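Long-range contact in pirin family protein (Acinetobacter baumannii, PDB 6D0P), which is a pirin-family, two-cupin protein that probably acts as an iron-dependent quercetin 2,3-dioxygenase and here carries manganese in its metal site: residues L42-A47 with E124-W129. Residues are numbered along the deposited sequence; the frame is centred on the assembly and turned at random.
Sequences LLLDYA and EMVQLW
Leu43 to Ala47 pair antiparallel with Met125 to Trp129, Leu43, Asp45 and Ala47 at the hydrogen-bonded positions; Asp45 N to Gln127 O, 2.9 Å, is almost straight at 174°. At one end Leu42 and Leu43 both face Trp129, a classic beta bulge in which Leu42 N reaches Trp129 O at 2.9 Å. Leu43 and Trp129 lie side by side, and Leu43 CD2 rests over the indole face, 3.8 Å from the centroid of the five-membered ring, a CH-pi contact. In the ring plane, Trp129 NE1 donates to Gln127 OE1 at 3.0 Å, which fixes the amide so that Gln127 NE2 is given to Glu110, a manganese ligand, and to Thr73. On this face Asp45 bonds Asn27 of the neighbouring strand. On the other face Leu44 CD2 meets Val126 CG1 at 4.1 Å, and Tyr46 OH donates to Glu124 OE2 at 2.6 Å, on the anti side of the carboxylate. Lys247 also pairs with Glu124 OE2, so this buried carboxylate is probably held as an anion. Polar groups thus sit on both faces, and the bond from Gln127 NE2 to Glu110 makes Gln127 a second-shell residue of the manganese site.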
loop_
_atom_site.group_PDB
_atom_site.type_symbol
_atom_site.label_atom_id
_atom_site.label_comp_id
_atom_site.label_asym_id
_atom_site.label_seq_id
_atom_site.Cartn_x
_atom_site.Cartn_y
_atom_site.Cartn_z
ATOM N N LEU A 42 -0.832 -8.011 1.446
ATOM C CA LEU A 42 -0.060 -8.624 2.556
ATOM C C LEU A 42 0.055 -7.717 3.788
ATOM O O LEU A 42 0.094 -8.233 4.915
ATOM C CB LEU A 42 1.359 -8.916 2.062
ATOM C CG LEU A 42 1.513 -10.079 1.088
ATOM C CD1 LEU A 42 2.908 -10.074 0.490
ATOM C CD2 LEU A 42 1.188 -11.396 1.782
ATOM N N LEU A 43 0.124 -6.419 3.589
ATOM C CA LEU A 43 0.412 -5.507 4.686
ATOM C C LEU A 43 0.092 -4.073 4.278
ATOM O O LEU A 43 0.316 -3.690 3.144
ATOM C CB LEU A 43 1.899 -5.625 5.017
ATOM C CG LEU A 43 2.357 -4.839 6.236
ATOM C CD1 LEU A 43 2.891 -5.766 7.309
ATOM C CD2 LEU A 43 3.356 -3.788 5.851
ATOM N N LEU A 44 -0.395 -3.294 5.234
ATOM C CA LEU A 44 -0.614 -1.853 5.021
ATOM C C LEU A 44 -0.179 -1.120 6.287
ATOM O O LEU A 44 -0.714 -1.374 7.408
ATOM C CB LEU A 44 -2.077 -1.536 4.679
ATOM C CG LEU A 44 -2.328 -0.124 4.135
ATOM C CD1 LEU A 44 -3.718 -0.008 3.523
ATOM C CD2 LEU A 44 -2.156 0.942 5.208
ATOM N N ASP A 45 0.814 -0.261 6.100
ATOM C CA ASP A 45 1.321 0.616 7.159
ATOM C C ASP A 45 0.989 2.059 6.779
ATOM O O ASP A 45 1.331 2.514 5.672
ATOM C CB ASP A 45 2.828 0.502 7.347
ATOM C CG ASP A 45 3.280 -0.680 8.183
ATOM O OD1 ASP A 45 2.428 -1.270 8.892
ATOM O OD2 ASP A 45 4.511 -0.967 8.143
ATOM N N TYR A 46 0.351 2.772 7.689
ATOM C CA TYR A 46 -0.006 4.161 7.420
ATOM C C TYR A 46 0.762 5.117 8.329
ATOM O O TYR A 46 0.575 5.113 9.550
ATOM C CB TYR A 46 -1.512 4.356 7.596
ATOM C CG TYR A 46 -2.002 5.779 7.540
ATOM C CD1 TYR A 46 -1.576 6.653 6.560
ATOM C CD2 TYR A 46 -2.957 6.238 8.430
ATOM C CE1 TYR A 46 -2.056 7.957 6.482
ATOM C CE2 TYR A 46 -3.449 7.536 8.362
ATOM C CZ TYR A 46 -2.991 8.405 7.393
ATOM O OH TYR A 46 -3.465 9.694 7.326
ATOM N N ALA A 47 1.618 5.939 7.741
ATOM C CA ALA A 47 2.254 7.005 8.505
ATOM C C ALA A 47 1.296 8.197 8.495
ATOM O O ALA A 47 1.249 8.946 7.509
ATOM C CB ALA A 47 3.585 7.369 7.913
ATOM N N GLU A 124 3.446 12.229 5.654
ATOM C CA GLU A 124 2.295 11.338 5.616
ATOM C C GLU A 124 2.470 10.419 4.413
ATOM O O GLU A 124 2.716 10.901 3.307
ATOM C CB GLU A 124 0.990 12.139 5.517
ATOM C CG GLU A 124 -0.267 11.262 5.511
ATOM C CD GLU A 124 -1.567 12.015 5.251
ATOM O OE1 GLU A 124 -1.484 13.164 4.728
ATOM O OE2 GLU A 124 -2.665 11.441 5.553
HETATM N N MSE A 125 2.364 9.113 4.635
HETATM C CA MSE A 125 2.514 8.156 3.544
HETATM C C MSE A 125 1.852 6.864 3.876
HETATM O O MSE A 125 1.470 6.639 5.010
HETATM C CB MSE A 125 3.999 7.929 3.197
HETATM C CG MSE A 125 4.804 7.190 4.251
HETATM SE SE MSE A 125 6.355 6.226 3.451
HETATM C CE MSE A 125 5.634 4.467 3.939
ATOM N N VAL A 126 1.678 6.035 2.854
ATOM C CA VAL A 126 1.182 4.666 2.993
ATOM C C VAL A 126 2.194 3.729 2.321
ATOM O O VAL A 126 2.737 4.065 1.217
ATOM C CB VAL A 126 -0.214 4.477 2.359
ATOM C CG1 VAL A 126 -0.505 3.012 2.047
ATOM C CG2 VAL A 126 -1.299 5.055 3.253
ATOM N N GLN A 127 2.507 2.627 2.989
ATOM C CA GLN A 127 3.253 1.538 2.352
ATOM C C GLN A 127 2.367 0.284 2.369
ATOM O O GLN A 127 1.868 -0.149 3.427
ATOM C CB GLN A 127 4.641 1.257 2.943
ATOM C CG GLN A 127 5.359 0.142 2.157
ATOM C CD GLN A 127 6.849 0.015 2.396
ATOM O OE1 GLN A 127 7.315 -0.969 2.992
ATOM N NE2 GLN A 127 7.607 1.018 1.944
ATOM N N LEU A 128 2.136 -0.244 1.173
ATOM C CA LEU A 128 1.322 -1.410 0.940
ATOM C C LEU A 128 2.185 -2.528 0.348
ATOM O O LEU A 128 2.916 -2.305 -0.635
ATOM C CB LEU A 128 0.218 -1.012 -0.047
ATOM C CG LEU A 128 -0.641 -2.147 -0.608
ATOM C CD1 LEU A 128 -1.588 -2.665 0.449
ATOM C CD2 LEU A 128 -1.449 -1.678 -1.807
ATOM N N TRP A 129 2.129 -3.710 0.926
ATOM C CA TRP A 129 2.792 -4.859 0.355
ATOM C C TRP A 129 1.747 -5.667 -0.426
ATOM O O TRP A 129 0.676 -5.942 0.115
ATOM C CB TRP A 129 3.406 -5.722 1.436
ATOM C CG TRP A 129 4.554 -5.124 2.182
ATOM C CD1 TRP A 129 4.999 -3.828 2.178
ATOM C CD2 TRP A 129 5.355 -5.821 3.146
ATOM N NE1 TRP A 129 6.071 -3.703 3.018
ATOM C CE2 TRP A 129 6.312 -4.905 3.629
ATOM C CE3 TRP A 129 5.405 -7.150 3.584
ATOM C CZ2 TRP A 129 7.272 -5.275 4.569
ATOM C CZ3 TRP A 129 6.364 -7.519 4.503
ATOM C CH2 TRP A 129 7.270 -6.586 5.003
#